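Local atomic coordinates of protein STN1 (Saccharomyces cerevisiae, PDB entry 3K10), a protein that caps and protects chromosome ends and helps set telomere length, holding back telomerase loading through its interaction with Cdc13. Residues Q71-L76 / L87-L92. Residues are numbered along the deposited sequence; the frame is centred on the assembly and turned at random.
Sequences QGLIGL and LPLKNL
Leu73 lies against Leu89 and Leu92 where the two winged helix-turn-helix domains of the C-terminal part of Stn1 join. Residues 71-76 lead from helix 53-69 into the first strand of the wing hairpin of the first domain; residues 87-92 are the opening turns of helix 87-106, which starts just after the second hairpin strand and belongs to the second domain. Gly72, with positive phi (83°), closes helix 53-69 in a Schellman motif, a backbone shape at which a CB would run into the preceding carbonyl O, and from there the chain passes the start of helix 87-106.

Leu73 holds CG anti to its carbonyl carbon (chi1 -62°), which sends its branch along the helix from Leu89 to Leu92, one turn further on. Its CB rests on CD1 of Leu89 at 3.8 Å, the two side chains passing at a slant. Farther out, the methyl CD2 of Leu73 meets CD2 of Leu92 at 3.6 Å, and here the side chains cross at roughly a right angle. The other methyl of Leu89, CD2, reaches back to CG2 of Ile74 at 4.2 Å, while CB of Ile74 points away from the helix and its side chain packs on Leu68 and Val69 of helix 53-69. Met8 and Leu11 of helix 4-12 also touch Leu89, whereas Leu92 packs on Ile132 and Val135 of helix 129-146, so the leucine cluster has partners in both domains.

CB of Pro88 points toward the loop backbone: it sits 4.0 Å from O of Gly72, and CG lies 4.4 Å from N of Gly75. The carbonyl of Leu73 also faces the helix start. Its O is 3.0 Å from N of Leu89, but the approach is too bent for a hydrogen bond, and the same O lies against CB of Leu89, also at 3.0 Å.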
loop_
_atom_site.group_PDB
_atom_site.type_symbol
_atom_site.label_atom_id
_atom_site.label_comp_id
_atom_site.label_asym_id
_atom_site.label_seq_id
_atom_site.Cartn_x
_atom_site.Cartn_y
_atom_site.Cartn_z
ATOM N N GLN A 71 -8.797 -0.056 2.113
ATOM C CA GLN A 71 -8.355 -1.171 1.287
ATOM C C GLN A 71 -7.827 -2.300 2.196
ATOM O O GLN A 71 -7.468 -3.385 1.733
ATOM C CB GLN A 71 -7.278 -0.709 0.301
ATOM C CG GLN A 71 -7.712 0.416 -0.631
ATOM C CD GLN A 71 -9.087 0.171 -1.269
ATOM O OE1 GLN A 71 -9.328 -0.873 -1.878
ATOM N NE2 GLN A 71 -9.991 1.143 -1.133
ATOM N N GLY A 72 -7.801 -2.027 3.498
ATOM C CA GLY A 72 -7.345 -3.000 4.473
ATOM C C GLY A 72 -5.848 -3.116 4.689
ATOM O O GLY A 72 -5.410 -4.005 5.403
ATOM N N LEU A 73 -5.053 -2.231 4.103
ATOM C CA LEU A 73 -3.602 -2.320 4.259
ATOM C C LEU A 73 -3.123 -1.963 5.667
ATOM O O LEU A 73 -2.099 -2.462 6.126
ATOM C CB LEU A 73 -2.901 -1.454 3.212
ATOM C CG LEU A 73 -3.174 -1.881 1.757
ATOM C CD1 LEU A 73 -2.500 -0.901 0.794
ATOM C CD2 LEU A 73 -2.654 -3.303 1.519
ATOM N N ILE A 74 -3.849 -1.083 6.342
ATOM C CA ILE A 74 -3.512 -0.732 7.711
ATOM C C ILE A 74 -4.825 -0.807 8.464
ATOM O O ILE A 74 -5.902 -0.587 7.890
ATOM C CB ILE A 74 -2.946 0.703 7.867
ATOM C CG1 ILE A 74 -3.993 1.731 7.434
ATOM C CG2 ILE A 74 -1.653 0.843 7.077
ATOM C CD1 ILE A 74 -3.617 3.159 7.769
ATOM N N GLY A 75 -4.740 -1.131 9.744
ATOM C CA GLY A 75 -5.946 -1.213 10.526
ATOM C C GLY A 75 -6.020 -0.124 11.562
ATOM O O GLY A 75 -5.000 0.317 12.096
ATOM N N LEU A 76 -7.230 0.338 11.832
ATOM C CA LEU A 76 -7.403 1.336 12.856
ATOM C C LEU A 76 -7.505 0.480 14.120
ATOM O O LEU A 76 -8.583 0.007 14.470
ATOM C CB LEU A 76 -8.687 2.137 12.618
ATOM C CG LEU A 76 -9.068 3.109 13.743
ATOM C CD1 LEU A 76 -7.828 3.879 14.202
ATOM C CD2 LEU A 76 -10.165 4.055 13.270
ATOM N N LEU A 87 0.808 -3.970 11.203
ATOM C CA LEU A 87 1.080 -5.370 10.903
ATOM C C LEU A 87 0.393 -5.925 9.643
ATOM O O LEU A 87 1.015 -6.652 8.865
ATOM C CB LEU A 87 0.739 -6.232 12.116
ATOM C CG LEU A 87 1.596 -5.891 13.335
ATOM C CD1 LEU A 87 1.181 -6.744 14.525
ATOM C CD2 LEU A 87 3.061 -6.118 12.990
ATOM N N PRO A 88 -0.894 -5.599 9.431
ATOM C CA PRO A 88 -1.578 -6.108 8.239
ATOM C C PRO A 88 -0.794 -5.778 6.969
ATOM O O PRO A 88 -0.766 -6.555 6.009
ATOM C CB PRO A 88 -2.924 -5.391 8.284
ATOM C CG PRO A 88 -3.165 -5.272 9.769
ATOM C CD PRO A 88 -1.815 -4.812 10.268
ATOM N N LEU A 89 -0.141 -4.624 6.978
ATOM C CA LEU A 89 0.623 -4.180 5.828
ATOM C C LEU A 89 1.932 -4.937 5.704
ATOM O O LEU A 89 2.366 -5.284 4.600
ATOM C CB LEU A 89 0.900 -2.675 5.930
ATOM C CG LEU A 89 1.593 -2.028 4.731
ATOM C CD1 LEU A 89 0.791 -2.270 3.440
ATOM C CD2 LEU A 89 1.737 -0.547 5.015
ATOM N N LYS A 90 2.564 -5.187 6.843
ATOM C CA LYS A 90 3.825 -5.898 6.847
ATOM C C LYS A 90 3.636 -7.372 6.527
ATOM O O LYS A 90 4.517 -7.999 5.954
ATOM C CB LYS A 90 4.527 -5.720 8.194
ATOM C CG LYS A 90 5.013 -4.299 8.428
ATOM C CD LYS A 90 5.984 -4.234 9.601
ATOM C CE LYS A 90 6.522 -2.837 9.806
ATOM N NZ LYS A 90 5.408 -1.903 10.095
ATOM N N ASN A 91 2.490 -7.927 6.890
ATOM C CA ASN A 91 2.221 -9.331 6.617
ATOM C C ASN A 91 1.821 -9.516 5.175
ATOM O O ASN A 91 2.189 -10.498 4.531
ATOM C CB ASN A 91 1.098 -9.847 7.511
ATOM C CG ASN A 91 1.529 -9.978 8.937
ATOM O OD1 ASN A 91 2.496 -10.671 9.235
ATOM N ND2 ASN A 91 0.821 -9.316 9.834
ATOM N N LEU A 92 1.048 -8.566 4.677
ATOM C CA LEU A 92 0.596 -8.629 3.316
ATOM C C LEU A 92 1.811 -8.519 2.399
ATOM O O LEU A 92 1.847 -9.152 1.346
ATOM C CB LEU A 92 -0.414 -7.515 3.070
ATOM C CG LEU A 92 -1.460 -7.750 1.975
ATOM C CD1 LEU A 92 -1.916 -9.196 1.948
ATOM C CD2 LEU A 92 -2.647 -6.831 2.231
#